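Local coordinates for protein beta-porphyranase A (Bacteroides plebeius, PDB 4AW7) that hydrolyses the sulfated red-seaweed polysaccharide porphyran at beta-D-galactose-(1->4)-alpha-L-galactose-6-sulfate linkages, releasing mainly disaccharides, at residues A[317-326]-A[337-348]; A[285-294]-A[352-360]. All blocks are in the same frame, centred on the assembly; numbering follows the deposited sequence. Where two conformers were deposited one is given.

Overall arrangement
Contacts 1 and 2 lie side by side, their centres about 11 Å apart, and show how a loop that lines a glycan cleft can be backed by successive layers of the chain. Contact 1 is the more buried: backbone hydrogen bonds and apolar side chains join 317-326 to 337-348 beneath the bound sugars. Contact 2 lies farther from the sugar and is only partly buried, and a salt bridge takes the place of direct backbone pairing. The two share a two-stranded antiparallel sheet, with strand 340-342 in contact 1 and strand 353-355 in contact 2. Lys-358 joins them directly, its NZ hydrogen-bonded to Ala-338 O.

Contact 1 of 2, residues A[317-326]-A[337-348]; sequences FVSDKAEWHI and AALFIPDNPQNL. With L6S (6-O-sulfo-alpha-L-galactopyranose), chain B; GAL (beta-D-galactopyranose), chain C; GLA (alpha-D-galactopyranose), chain D; GAL (beta-D-galactopyranose), chain E.
Ser-319 and Ala-337 open a short run of backbone hydrogen bonds: Ser-319 N gives to Ala-337 O at 2.9 Å, nearly straight at 167°. One residue on, Asp-320 O takes two donors, Leu-339 N at 2.9 Å in the carbonyl plane on a lone pair, and Phe-340 N, longer and from above that plane. A water sits 2.7 Å from both Lys-321 O and Phe-340 O. The side chain of Asp-320 leaves the backbone away from 337-348; OD1 closes an Asx turn to Ala-322 N while OD2 is held by Ser-48 and Ser-50.

Apolar contacts flank these bonds. The methyl of Ala-337 lies 3.6 Å from Phe-317 CE2, and Val-318 CG2 meets Leu-339 CD1. At the far end Ile-326 divides its branches: CD1 abuts Pro-342 CG at 4.0 Å, whereas CG2 rests against Pro-345 CB and Leu-348 CD1. The aliphatic part of Lys-321 crosses Phe-340, and its NZ pairs with Asp-53 and Asp-55.

The sugar contacts fall on 317-326. Ser-319 OG, placed between backbone N and carbonyl carbon (chi1 62°), donates to sulfate O2S of the sulfogalactose at 2.8 Å, and Trp-324 NE1 adds a weak bond to O3S. One face of the Trp-324 ring carries the next galactose, with C5 of that sugar 3.7 Å above the plane. Phe-317, its CZ 3.7 Å from O5 of the sulfogalactose, forms with Tyr-231 and Ile-276 the subsite -1 pocket that contributes to methyl-galactose tolerance. This is how the loop after strand 311-316, a parallel strand of the catalytic barrel, binds the sulfated chain in the porphyran cleft.

Contact 2 of 2, residues A[285-294]-A[352-360]; sequences YDDISSVRSV and TWRLNDKKY
Asp-287 meets Arg-354 in a salt bridge centred on a single oxygen. Both terminal nitrogens of Arg-354 converge on Asp-287 OD1, NH2 at 3.1 Å and NH1 at 3.3 Å, close to the guanidinium plane and on the syn side of the carboxylate. The arginine comes end-on, and its plane stands 74° from the carboxylate. Extended as far as CD, with its first two torsions near 180°, the arginine chain bends at chi3 (69°) to bring its end to this oxygen. On the anti side, Tyr-285 OH donates to the same OD1 at 2.6 Å. A water gives OD1 a further, longer bond from above the carboxylate plane, and it also accepts from Asp-357 N.

Tyr-285 also leans on Asn-356: its OH comes 3.2 Å from Asn-356 CB, with ring and amide planes only 5° apart. The amide itself is engaged at both ends. Its OD1 takes Lys-358 N at 3.0 Å, capping the turn that leads into helix 359-365, while ND2 donates to Ala-338 O.

Lys-358 runs extended past 285-294. Its CE passes 3.4 Å from Ser-290 O, and Val-294 CG2 and Val-291 CG1 both pack on its CG, the former at 4.1 Å. The ammonium group finds its partners outside the two segments, at Ala-338 O and Ser-336 O.

Within 285-294, Ser-290 OG accepts from Asp-286 N, a bond that joins the side chain of one residue to the backbone four positions earlier.

With so many donors on one oxygen, the negative charge of Asp-287 is probably well stabilised, and the salt bridge ties the approach to helix 293-305 to strand 353-355.

Contact 1 of 2, residues A[317-326]-A[337-348]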
loop_
_atom_site.group_PDB
_atom_site.type_symbol
_atom_site.label_atom_id
_atom_site.label_comp_id
_atom_site.label_asym_id
_atom_site.label_seq_id
_atom_site.Cartn_x
_atom_site.Cartn_y
_atom_site.Cartn_z
ATOM N N PHE A 317 2.541 -9.631 -1.887
ATOM C CA PHE A 317 2.183 -10.652 -2.857
ATOM C C PHE A 317 3.102 -11.857 -2.772
ATOM O O PHE A 317 4.001 -12.041 -3.602
ATOM C CB PHE A 317 2.031 -10.089 -4.271
ATOM C CG PHE A 317 1.280 -11.014 -5.177
ATOM C CD1 PHE A 317 -0.094 -11.130 -5.042
ATOM C CD2 PHE A 317 1.914 -11.750 -6.166
ATOM C CE1 PHE A 317 -0.819 -11.925 -5.888
ATOM C CE2 PHE A 317 1.154 -12.538 -7.017
ATOM C CZ PHE A 317 -0.163 -12.639 -6.858
ATOM N N VAL A 318 2.855 -12.646 -1.738
ATOM C CA VAL A 318 3.506 -13.910 -1.447
ATOM C C VAL A 318 2.357 -14.746 -0.864
ATOM O O VAL A 318 1.639 -14.277 0.043
ATOM C CB VAL A 318 4.688 -13.780 -0.474
ATOM C CG1 VAL A 318 4.411 -12.817 0.689
ATOM C CG2 VAL A 318 5.102 -15.179 0.060
ATOM N N SER A 319 2.129 -15.935 -1.416
ATOM C CA SER A 319 0.954 -16.697 -1.101
ATOM C C SER A 319 1.205 -17.893 -0.194
ATOM O O SER A 319 1.381 -17.727 1.013
ATOM C CB SER A 319 0.183 -17.026 -2.365
ATOM O OG SER A 319 0.966 -17.823 -3.232
ATOM N N ASP A 320 1.156 -19.101 -0.756
ATOM C CA ASP A 320 0.990 -20.299 0.039
ATOM C C ASP A 320 1.548 -21.486 -0.735
ATOM O O ASP A 320 2.625 -21.378 -1.375
ATOM C CB ASP A 320 -0.461 -20.398 0.502
ATOM C CG ASP A 320 -1.457 -20.257 -0.631
ATOM O OD1 ASP A 320 -1.137 -20.652 -1.766
ATOM O OD2 ASP A 320 -2.585 -19.775 -0.355
ATOM N N LYS A 321 0.884 -22.640 -0.699
ATOM C CA LYS A 321 1.341 -23.766 -1.520
ATOM C C LYS A 321 0.926 -23.630 -2.973
ATOM O O LYS A 321 1.456 -24.311 -3.833
ATOM C CB LYS A 321 0.760 -25.065 -0.948
ATOM C CG LYS A 321 1.332 -25.424 0.391
ATOM C CD LYS A 321 0.723 -26.711 0.996
ATOM C CE LYS A 321 1.358 -27.063 2.284
ATOM N NZ LYS A 321 0.758 -28.206 2.956
ATOM N N ALA A 322 -0.076 -22.796 -3.234
ATOM C CA ALA A 322 -0.590 -22.530 -4.589
ATOM C C ALA A 322 -0.687 -23.797 -5.441
ATOM O O ALA A 322 -0.198 -23.888 -6.579
ATOM C CB ALA A 322 0.228 -21.422 -5.294
ATOM N N GLU A 323 -1.377 -24.787 -4.879
ATOM C CA GLU A 323 -1.381 -26.129 -5.505
ATOM C C GLU A 323 -2.061 -26.131 -6.840
ATOM O O GLU A 323 -1.747 -26.980 -7.671
ATOM C CB GLU A 323 -2.030 -27.175 -4.586
ATOM C CG GLU A 323 -1.281 -27.335 -3.310
ATOM C CD GLU A 323 -1.759 -28.433 -2.427
ATOM O OE1 GLU A 323 -1.801 -29.561 -2.924
ATOM O OE2 GLU A 323 -2.041 -28.143 -1.236
ATOM N N TRP A 324 -3.018 -25.228 -7.026
ATOM C CA TRP A 324 -3.719 -25.058 -8.301
ATOM C C TRP A 324 -2.764 -24.905 -9.497
ATOM O O TRP A 324 -3.154 -25.230 -10.634
ATOM C CB TRP A 324 -4.693 -23.850 -8.221
ATOM C CG TRP A 324 -3.989 -22.566 -7.866
ATOM C CD1 TRP A 324 -3.816 -22.053 -6.608
ATOM C CD2 TRP A 324 -3.281 -21.695 -8.756
ATOM N NE1 TRP A 324 -3.072 -20.916 -6.669
ATOM C CE2 TRP A 324 -2.736 -20.650 -7.968
ATOM C CE3 TRP A 324 -3.075 -21.673 -10.141
ATOM C CZ2 TRP A 324 -2.000 -19.621 -8.512
ATOM C CZ3 TRP A 324 -2.345 -20.639 -10.684
ATOM C CH2 TRP A 324 -1.780 -19.641 -9.870
ATOM N N HIS A 325 -1.546 -24.419 -9.276
ATOM C CA HIS A 325 -0.595 -24.177 -10.371
ATOM C C HIS A 325 0.153 -25.444 -10.773
ATOM O O HIS A 325 0.764 -25.500 -11.855
ATOM C CB HIS A 325 0.441 -23.117 -9.960
ATOM C CG HIS A 325 1.311 -22.613 -11.085
ATOM N ND1 HIS A 325 2.497 -23.214 -11.460
ATOM C CD2 HIS A 325 1.210 -21.495 -11.839
ATOM C CE1 HIS A 325 3.065 -22.510 -12.426
ATOM N NE2 HIS A 325 2.292 -21.473 -12.691
ATOM N N ILE A 326 0.187 -26.413 -9.858
ATOM C CA ILE A 326 1.122 -27.538 -9.967
ATOM C C ILE A 326 0.443 -28.635 -10.802
ATOM O O ILE A 326 -0.194 -29.528 -10.266
ATOM C CB ILE A 326 1.563 -28.064 -8.590
ATOM C CG1 ILE A 326 2.117 -26.934 -7.719
ATOM C CG2 ILE A 326 2.612 -29.162 -8.755
ATOM C CD1 ILE A 326 2.439 -27.318 -6.341
ATOM N N ALA A 337 4.613 -16.705 -6.953
ATOM C CA ALA A 337 4.309 -16.065 -5.662
ATOM C C ALA A 337 4.294 -17.050 -4.486
ATOM O O ALA A 337 4.151 -16.603 -3.340
ATOM C CB ALA A 337 2.975 -15.313 -5.756
ATOM N N ALA A 338 4.412 -18.359 -4.741
ATOM C CA ALA A 338 4.301 -19.347 -3.690
ATOM C C ALA A 338 5.272 -19.081 -2.543
ATOM O O ALA A 338 6.382 -18.625 -2.758
ATOM C CB ALA A 338 4.510 -20.758 -4.272
ATOM N N LEU A 339 4.842 -19.494 -1.353
ATOM C CA LEU A 339 5.626 -19.464 -0.119
ATOM C C LEU A 339 6.231 -20.838 0.232
ATOM O O LEU A 339 7.272 -20.911 0.869
ATOM C CB LEU A 339 4.728 -18.959 1.003
ATOM C CG LEU A 339 5.336 -18.850 2.392
ATOM C CD1 LEU A 339 6.530 -17.897 2.434
ATOM C CD2 LEU A 339 4.218 -18.479 3.398
ATOM N N PHE A 340 5.516 -21.900 -0.131
ATOM C CA PHE A 340 5.926 -23.300 0.114
ATOM C C PHE A 340 6.093 -23.994 -1.229
ATOM O O PHE A 340 5.261 -23.827 -2.120
ATOM C CB PHE A 340 4.876 -24.050 0.933
ATOM C CG PHE A 340 4.776 -23.648 2.380
ATOM C CD1 PHE A 340 3.972 -22.584 2.792
ATOM C CD2 PHE A 340 5.492 -24.341 3.338
ATOM C CE1 PHE A 340 3.886 -22.260 4.154
ATOM C CE2 PHE A 340 5.385 -24.040 4.671
ATOM C CZ PHE A 340 4.614 -22.984 5.079
ATOM N N ILE A 341 7.118 -24.840 -1.322
ATOM C CA ILE A 341 7.481 -25.554 -2.539
ATOM C C ILE A 341 7.505 -27.031 -2.163
ATOM O O ILE A 341 8.129 -27.395 -1.171
ATOM C CB ILE A 341 8.862 -25.111 -3.045
ATOM C CG1 ILE A 341 8.908 -23.580 -3.208
ATOM C CG2 ILE A 341 9.228 -25.857 -4.326
ATOM C CD1 ILE A 341 7.977 -22.969 -4.253
ATOM N N PRO A 342 6.828 -27.872 -2.951
ATOM C CA PRO A 342 6.794 -29.297 -2.577
ATOM C C PRO A 342 8.090 -29.979 -2.954
ATOM O O PRO A 342 8.607 -29.762 -4.040
ATOM C CB PRO A 342 5.628 -29.820 -3.390
ATOM C CG PRO A 342 5.671 -29.010 -4.664
ATOM C CD PRO A 342 6.052 -27.609 -4.176
ATOM N N ASP A 343 8.562 -30.851 -2.067
ATOM C CA ASP A 343 9.742 -31.648 -2.356
ATOM C C ASP A 343 9.515 -32.606 -3.539
ATOM O O ASP A 343 10.416 -32.789 -4.353
ATOM C CB ASP A 343 10.192 -32.352 -1.071
ATOM C CG ASP A 343 10.702 -31.352 -0.025
ATOM O OD1 ASP A 343 11.525 -30.496 -0.409
ATOM O OD2 ASP A 343 10.290 -31.389 1.163
ATOM N N ASN A 344 8.313 -33.158 -3.650
ATOM C CA ASN A 344 7.913 -34.006 -4.774
ATOM C C ASN A 344 6.615 -33.506 -5.442
ATOM O O ASN A 344 5.529 -33.856 -5.032
ATOM C CB ASN A 344 7.736 -35.448 -4.290
ATOM C CG ASN A 344 7.422 -36.395 -5.418
ATOM O OD1 ASN A 344 7.168 -35.973 -6.548
ATOM N ND2 ASN A 344 7.433 -37.694 -5.125
ATOM N N PRO A 345 6.730 -32.675 -6.485
ATOM C CA PRO A 345 5.566 -32.065 -7.125
ATOM C C PRO A 345 4.578 -33.047 -7.776
ATOM O O PRO A 345 3.423 -32.705 -8.024
ATOM C CB PRO A 345 6.188 -31.150 -8.184
ATOM C CG PRO A 345 7.583 -30.994 -7.804
ATOM C CD PRO A 345 7.991 -32.184 -7.053
ATOM N N GLN A 346 5.025 -34.273 -8.050
ATOM C CA GLN A 346 4.148 -35.274 -8.664
ATOM C C GLN A 346 3.504 -36.203 -7.641
ATOM O O GLN A 346 2.805 -37.148 -8.022
ATOM C CB GLN A 346 4.912 -36.083 -9.725
ATOM C CG GLN A 346 5.685 -35.219 -10.705
ATOM C CD GLN A 346 6.086 -35.955 -11.960
ATOM O OE1 GLN A 346 5.236 -36.451 -12.703
ATOM N NE2 GLN A 346 7.392 -36.028 -12.208
ATOM N N ASN A 347 3.737 -35.964 -6.351
ATOM C CA ASN A 347 2.981 -36.634 -5.293
ATOM C C ASN A 347 2.536 -35.628 -4.239
ATOM O O ASN A 347 3.035 -35.609 -3.120
ATOM C CB ASN A 347 3.790 -37.770 -4.653
ATOM C CG ASN A 347 2.916 -38.725 -3.841
ATOM O OD1 ASN A 347 1.798 -38.381 -3.429
ATOM N ND2 ASN A 347 3.422 -39.943 -3.616
ATOM N N LEU A 348 1.562 -34.814 -4.606
ATOM C CA LEU A 348 1.146 -33.721 -3.730
ATOM C C LEU A 348 0.446 -34.201 -2.466
ATOM O O LEU A 348 0.464 -33.513 -1.447
ATOM C CB LEU A 348 0.256 -32.733 -4.483
ATOM C CG LEU A 348 0.961 -31.973 -5.605
ATOM C CD1 LEU A 348 -0.032 -31.043 -6.282
ATOM C CD2 LEU A 348 2.199 -31.196 -5.084
HETATM O O1S L6S B . -2.310 -16.308 -4.323
HETATM O O2S L6S B . -0.759 -17.865 -5.423
HETATM O O3S L6S B . -3.192 -18.116 -5.651
HETATM C C1 L6S B . -3.903 -12.842 -9.348
HETATM C C2 L6S B . -4.682 -13.742 -10.280
HETATM C C3 L6S B . -3.878 -15.024 -10.544
HETATM C C4 L6S B . -3.594 -15.734 -9.166
HETATM C C5 L6S B . -2.875 -14.733 -8.253
HETATM C C6 L6S B . -2.897 -15.255 -6.798
HETATM O O2 L6S B . -5.035 -13.059 -11.500
HETATM O O3 L6S B . -4.567 -15.916 -11.432
HETATM O O4 L6S B . -4.854 -16.132 -8.603
HETATM O O5 L6S B . -3.529 -13.464 -8.142
HETATM O O6 L6S B . -1.979 -16.332 -6.697
HETATM S S1 L6S B . -2.046 -17.190 -5.430
HETATM C C1 GAL C . -5.072 -17.532 -8.583
HETATM C C2 GAL C . -6.112 -17.811 -7.516
HETATM C C3 GAL C . -6.420 -19.306 -7.582
HETATM C C4 GAL C . -6.940 -19.696 -8.974
HETATM C C5 GAL C . -5.898 -19.221 -9.979
HETATM C C6 GAL C . -6.319 -19.516 -11.400
HETATM O O2 GAL C . -5.682 -17.410 -6.213
HETATM O O3 GAL C . -7.382 -19.550 -6.580
HETATM O O4 GAL C . -8.202 -19.070 -9.245
HETATM O O5 GAL C . -5.666 -17.815 -9.831
HETATM O O6 GAL C . -5.330 -19.043 -12.280
HETATM C C1 GLA D . -1.896 -8.809 -10.626
HETATM C C2 GLA D . -2.767 -10.075 -10.523
HETATM C C3 GLA D . -1.991 -11.227 -9.912
HETATM C C4 GLA D . -0.617 -11.371 -10.515
HETATM C C5 GLA D . 0.127 -10.028 -10.417
HETATM C C6 GLA D . 1.650 -10.237 -10.752
HETATM O O1 GLA D . -1.731 -8.087 -9.481
HETATM O O2 GLA D . -3.990 -9.773 -9.776
HETATM O O3 GLA D . -2.614 -12.460 -10.158
HETATM O O4 GLA D . -0.724 -11.790 -11.890
HETATM O O5 GLA D . -0.662 -9.076 -11.267
HETATM O O6 GLA D . 2.372 -10.521 -9.474
HETATM C C1 GAL E . -1.896 -8.809 -10.626
HETATM C C2 GAL E . -2.767 -10.075 -10.523
HETATM C C3 GAL E . -1.991 -11.227 -9.912
HETATM C C4 GAL E . -0.617 -11.371 -10.515
HETATM C C5 GAL E . 0.127 -10.028 -10.417
HETATM C C6 GAL E . 1.650 -10.237 -10.752
HETATM O O1 GAL E . -2.713 -7.756 -11.277
HETATM O O2 GAL E . -3.990 -9.773 -9.776
HETATM O O3 GAL E . -2.614 -12.460 -10.158
HETATM O O4 GAL E . -0.724 -11.790 -11.890
HETATM O O5 GAL E . -0.662 -9.076 -11.267
HETATM O O6 GAL E . 2.372 -10.521 -9.474
HETATM O O HOH W 1 4.064 -24.555 -4.458
#

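Contact 2 of 2, residues A[285-294]-A[352-360]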
loop_
_atom_site.group_PDB
_atom_site.type_symbol
_atom_site.label_atom_id
_atom_site.label_comp_id
_atom_site.label_asym_id
_atom_site.label_seq_id
_atom_site.Cartn_x
_atom_site.Cartn_y
_atom_site.Cartn_z
ATOM N N TYR A 285 7.857 -20.598 -10.574
ATOM C CA TYR A 285 8.730 -20.282 -9.470
ATOM C C TYR A 285 10.149 -20.709 -9.744
ATOM O O TYR A 285 10.404 -21.814 -10.261
ATOM C CB TYR A 285 8.254 -21.038 -8.231
ATOM C CG TYR A 285 9.145 -20.832 -7.023
ATOM C CD1 TYR A 285 8.979 -19.731 -6.153
ATOM C CD2 TYR A 285 10.155 -21.737 -6.728
ATOM C CE1 TYR A 285 9.821 -19.559 -5.080
ATOM C CE2 TYR A 285 10.994 -21.576 -5.636
ATOM C CZ TYR A 285 10.821 -20.477 -4.808
ATOM O OH TYR A 285 11.639 -20.310 -3.721
ATOM N N ASP A 286 11.063 -19.827 -9.373
ATOM C CA ASP A 286 12.495 -20.061 -9.368
ATOM C C ASP A 286 13.065 -19.581 -8.018
ATOM O O ASP A 286 12.777 -18.453 -7.678
ATOM C CB ASP A 286 13.079 -19.209 -10.503
ATOM C CG ASP A 286 14.558 -19.371 -10.656
ATOM O OD1 ASP A 286 15.304 -18.716 -9.933
ATOM O OD2 ASP A 286 14.981 -20.158 -11.519
ATOM N N ASP A 287 13.895 -20.358 -7.316
ATOM C CA ASP A 287 14.453 -19.938 -6.005
ATOM C C ASP A 287 15.224 -18.616 -6.016
ATOM O O ASP A 287 15.299 -17.968 -4.985
ATOM C CB ASP A 287 15.421 -20.966 -5.392
ATOM C CG ASP A 287 14.747 -22.063 -4.570
ATOM O OD1 ASP A 287 13.716 -21.848 -3.899
ATOM O OD2 ASP A 287 15.341 -23.179 -4.534
ATOM N N ILE A 288 15.824 -18.224 -7.123
ATOM C CA ILE A 288 16.550 -16.946 -7.139
ATOM C C ILE A 288 15.685 -15.828 -7.672
ATOM O O ILE A 288 15.555 -14.770 -7.056
ATOM C CB ILE A 288 17.821 -17.001 -7.995
ATOM C CG1 ILE A 288 18.817 -18.020 -7.408
ATOM C CG2 ILE A 288 18.420 -15.588 -8.087
ATOM C CD1 ILE A 288 19.922 -18.471 -8.390
ATOM N N SER A 289 15.029 -16.044 -8.793
ATOM C CA SER A 289 14.311 -14.934 -9.332
ATOM C C SER A 289 13.051 -14.582 -8.508
ATOM O O SER A 289 12.726 -13.431 -8.342
ATOM C CB SER A 289 14.062 -15.112 -10.829
ATOM O OG SER A 289 12.843 -15.692 -11.094
ATOM N N SER A 290 12.374 -15.585 -7.957
ATOM C CA SER A 290 11.087 -15.344 -7.326
ATOM C C SER A 290 11.216 -14.721 -5.931
ATOM O O SER A 290 10.260 -14.107 -5.448
ATOM C CB SER A 290 10.253 -16.626 -7.298
ATOM O OG SER A 290 10.104 -17.202 -8.603
ATOM N N VAL A 291 12.396 -14.763 -5.310
ATOM C CA VAL A 291 12.642 -14.035 -4.047
ATOM C C VAL A 291 13.089 -12.577 -4.227
ATOM O O VAL A 291 13.100 -11.813 -3.225
ATOM C CB VAL A 291 13.631 -14.764 -3.119
ATOM C CG1 VAL A 291 13.163 -16.182 -2.913
ATOM C CG2 VAL A 291 15.082 -14.706 -3.642
ATOM N N ARG A 292 13.368 -12.145 -5.442
ATOM C CA ARG A 292 13.769 -10.751 -5.683
ATOM C C ARG A 292 12.649 -9.781 -5.167
ATOM O O ARG A 292 12.932 -8.665 -4.693
ATOM C CB ARG A 292 14.134 -10.515 -7.165
ATOM C CG ARG A 292 15.344 -11.307 -7.663
ATOM C CD ARG A 292 15.641 -11.247 -9.205
ATOM N NE ARG A 292 16.831 -12.056 -9.540
ATOM C CZ ARG A 292 17.048 -12.721 -10.677
ATOM N NH1 ARG A 292 16.138 -12.741 -11.645
ATOM N NH2 ARG A 292 18.197 -13.395 -10.843
ATOM N N SER A 293 11.384 -10.218 -5.212
ATOM C CA SER A 293 10.226 -9.442 -4.692
ATOM C C SER A 293 10.330 -8.965 -3.267
ATOM O O SER A 293 9.681 -7.994 -2.876
ATOM C CB SER A 293 8.940 -10.311 -4.821
ATOM O OG SER A 293 8.608 -10.519 -6.161
ATOM N N VAL A 294 11.091 -9.676 -2.446
ATOM C CA VAL A 294 11.193 -9.323 -1.034
ATOM C C VAL A 294 11.721 -7.906 -0.839
ATOM O O VAL A 294 11.277 -7.204 0.052
ATOM C CB VAL A 294 12.038 -10.343 -0.256
ATOM C CG1 VAL A 294 12.419 -9.834 1.129
ATOM C CG2 VAL A 294 11.254 -11.678 -0.165
ATOM N N THR A 352 6.490 -33.739 1.410
ATOM C CA THR A 352 6.834 -32.694 2.362
ATOM C C THR A 352 6.914 -31.347 1.593
ATOM O O THR A 352 7.089 -31.309 0.391
ATOM C CB THR A 352 8.163 -32.986 3.087
ATOM O OG1 THR A 352 9.166 -33.273 2.121
ATOM C CG2 THR A 352 8.043 -34.174 4.058
ATOM N N TRP A 353 6.797 -30.262 2.346
ATOM C CA TRP A 353 6.766 -28.912 1.791
ATOM C C TRP A 353 7.839 -28.079 2.437
ATOM O O TRP A 353 8.035 -28.149 3.652
ATOM C CB TRP A 353 5.407 -28.256 2.044
ATOM C CG TRP A 353 4.286 -28.921 1.297
ATOM C CD1 TRP A 353 3.574 -30.027 1.704
ATOM C CD2 TRP A 353 3.784 -28.580 0.008
ATOM N NE1 TRP A 353 2.636 -30.358 0.770
ATOM C CE2 TRP A 353 2.739 -29.492 -0.288
ATOM C CE3 TRP A 353 4.048 -27.543 -0.904
ATOM C CZ2 TRP A 353 2.003 -29.417 -1.443
ATOM C CZ3 TRP A 353 3.306 -27.488 -2.062
ATOM C CH2 TRP A 353 2.312 -28.436 -2.335
ATOM N N ARG A 354 8.527 -27.299 1.616
ATOM C CA ARG A 354 9.644 -26.464 2.033
ATOM C C ARG A 354 9.177 -25.000 2.050
ATOM O O ARG A 354 8.703 -24.470 1.050
ATOM C CB ARG A 354 10.837 -26.645 1.062
ATOM C CG ARG A 354 11.979 -25.679 1.188
ATOM C CD ARG A 354 13.131 -26.037 0.243
ATOM N NE ARG A 354 12.797 -25.832 -1.171
ATOM C CZ ARG A 354 12.893 -24.657 -1.801
ATOM N NH1 ARG A 354 13.294 -23.563 -1.145
ATOM N NH2 ARG A 354 12.589 -24.573 -3.098
ATOM N N LEU A 355 9.340 -24.357 3.187
ATOM C CA LEU A 355 9.167 -22.904 3.313
ATOM C C LEU A 355 10.349 -22.193 2.656
ATOM O O LEU A 355 11.483 -22.390 3.081
ATOM C CB LEU A 355 9.054 -22.601 4.817
ATOM C CG LEU A 355 8.842 -21.164 5.210
ATOM C CD1 LEU A 355 7.520 -20.603 4.578
ATOM C CD2 LEU A 355 8.848 -21.081 6.748
ATOM N N ASN A 356 10.104 -21.401 1.606
ATOM C CA ASN A 356 11.192 -20.752 0.873
ATOM C C ASN A 356 11.717 -19.486 1.574
ATOM O O ASN A 356 11.215 -19.094 2.635
ATOM C CB ASN A 356 10.827 -20.549 -0.599
ATOM C CG ASN A 356 9.708 -19.562 -0.818
ATOM O OD1 ASN A 356 9.624 -18.534 -0.121
ATOM N ND2 ASN A 356 8.871 -19.815 -1.834
ATOM N N ASP A 357 12.736 -18.857 0.988
ATOM C CA ASP A 357 13.431 -17.767 1.657
ATOM C C ASP A 357 12.599 -16.488 1.762
ATOM O O ASP A 357 13.051 -15.551 2.438
ATOM C CB ASP A 357 14.798 -17.464 1.009
ATOM C CG ASP A 357 15.862 -18.455 1.368
ATOM O OD1 ASP A 357 15.616 -19.401 2.163
ATOM O OD2 ASP A 357 17.001 -18.233 0.897
ATOM N N LYS A 358 11.411 -16.441 1.147
ATOM C CA LYS A 358 10.497 -15.337 1.438
ATOM C C LYS A 358 10.148 -15.263 2.924
ATOM O O LYS A 358 9.766 -14.194 3.424
ATOM C CB LYS A 358 9.260 -15.397 0.580
ATOM C CG LYS A 358 9.525 -15.377 -0.903
ATOM C CD LYS A 358 8.250 -15.682 -1.677
ATOM C CE LYS A 358 8.501 -15.956 -3.128
ATOM N NZ LYS A 358 7.220 -16.177 -3.840
ATOM N N LYS A 359 10.304 -16.362 3.653
ATOM C CA LYS A 359 10.120 -16.354 5.084
ATOM C C LYS A 359 10.925 -15.254 5.769
ATOM O O LYS A 359 10.505 -14.757 6.811
ATOM C CB LYS A 359 10.497 -17.724 5.698
ATOM C CG LYS A 359 12.005 -18.011 5.707
ATOM C CD LYS A 359 12.347 -19.479 6.000
ATOM C CE LYS A 359 13.842 -19.654 6.095
ATOM N NZ LYS A 359 14.248 -21.100 6.230
ATOM N N TYR A 360 12.083 -14.893 5.212
ATOM C CA TYR A 360 12.953 -13.916 5.876
ATOM C C TYR A 360 12.342 -12.523 5.912
ATOM O O TYR A 360 12.694 -11.759 6.797
ATOM C CB TYR A 360 14.352 -13.872 5.254
ATOM C CG TYR A 360 15.153 -15.129 5.520
ATOM C CD1 TYR A 360 15.436 -15.514 6.826
ATOM C CD2 TYR A 360 15.684 -15.896 4.490
ATOM C CE1 TYR A 360 16.186 -16.660 7.113
ATOM C CE2 TYR A 360 16.448 -17.049 4.763
ATOM C CZ TYR A 360 16.660 -17.423 6.074
ATOM O OH TYR A 360 17.401 -18.557 6.315
HETATM O O HOH W 2 14.310 -20.281 -1.092
#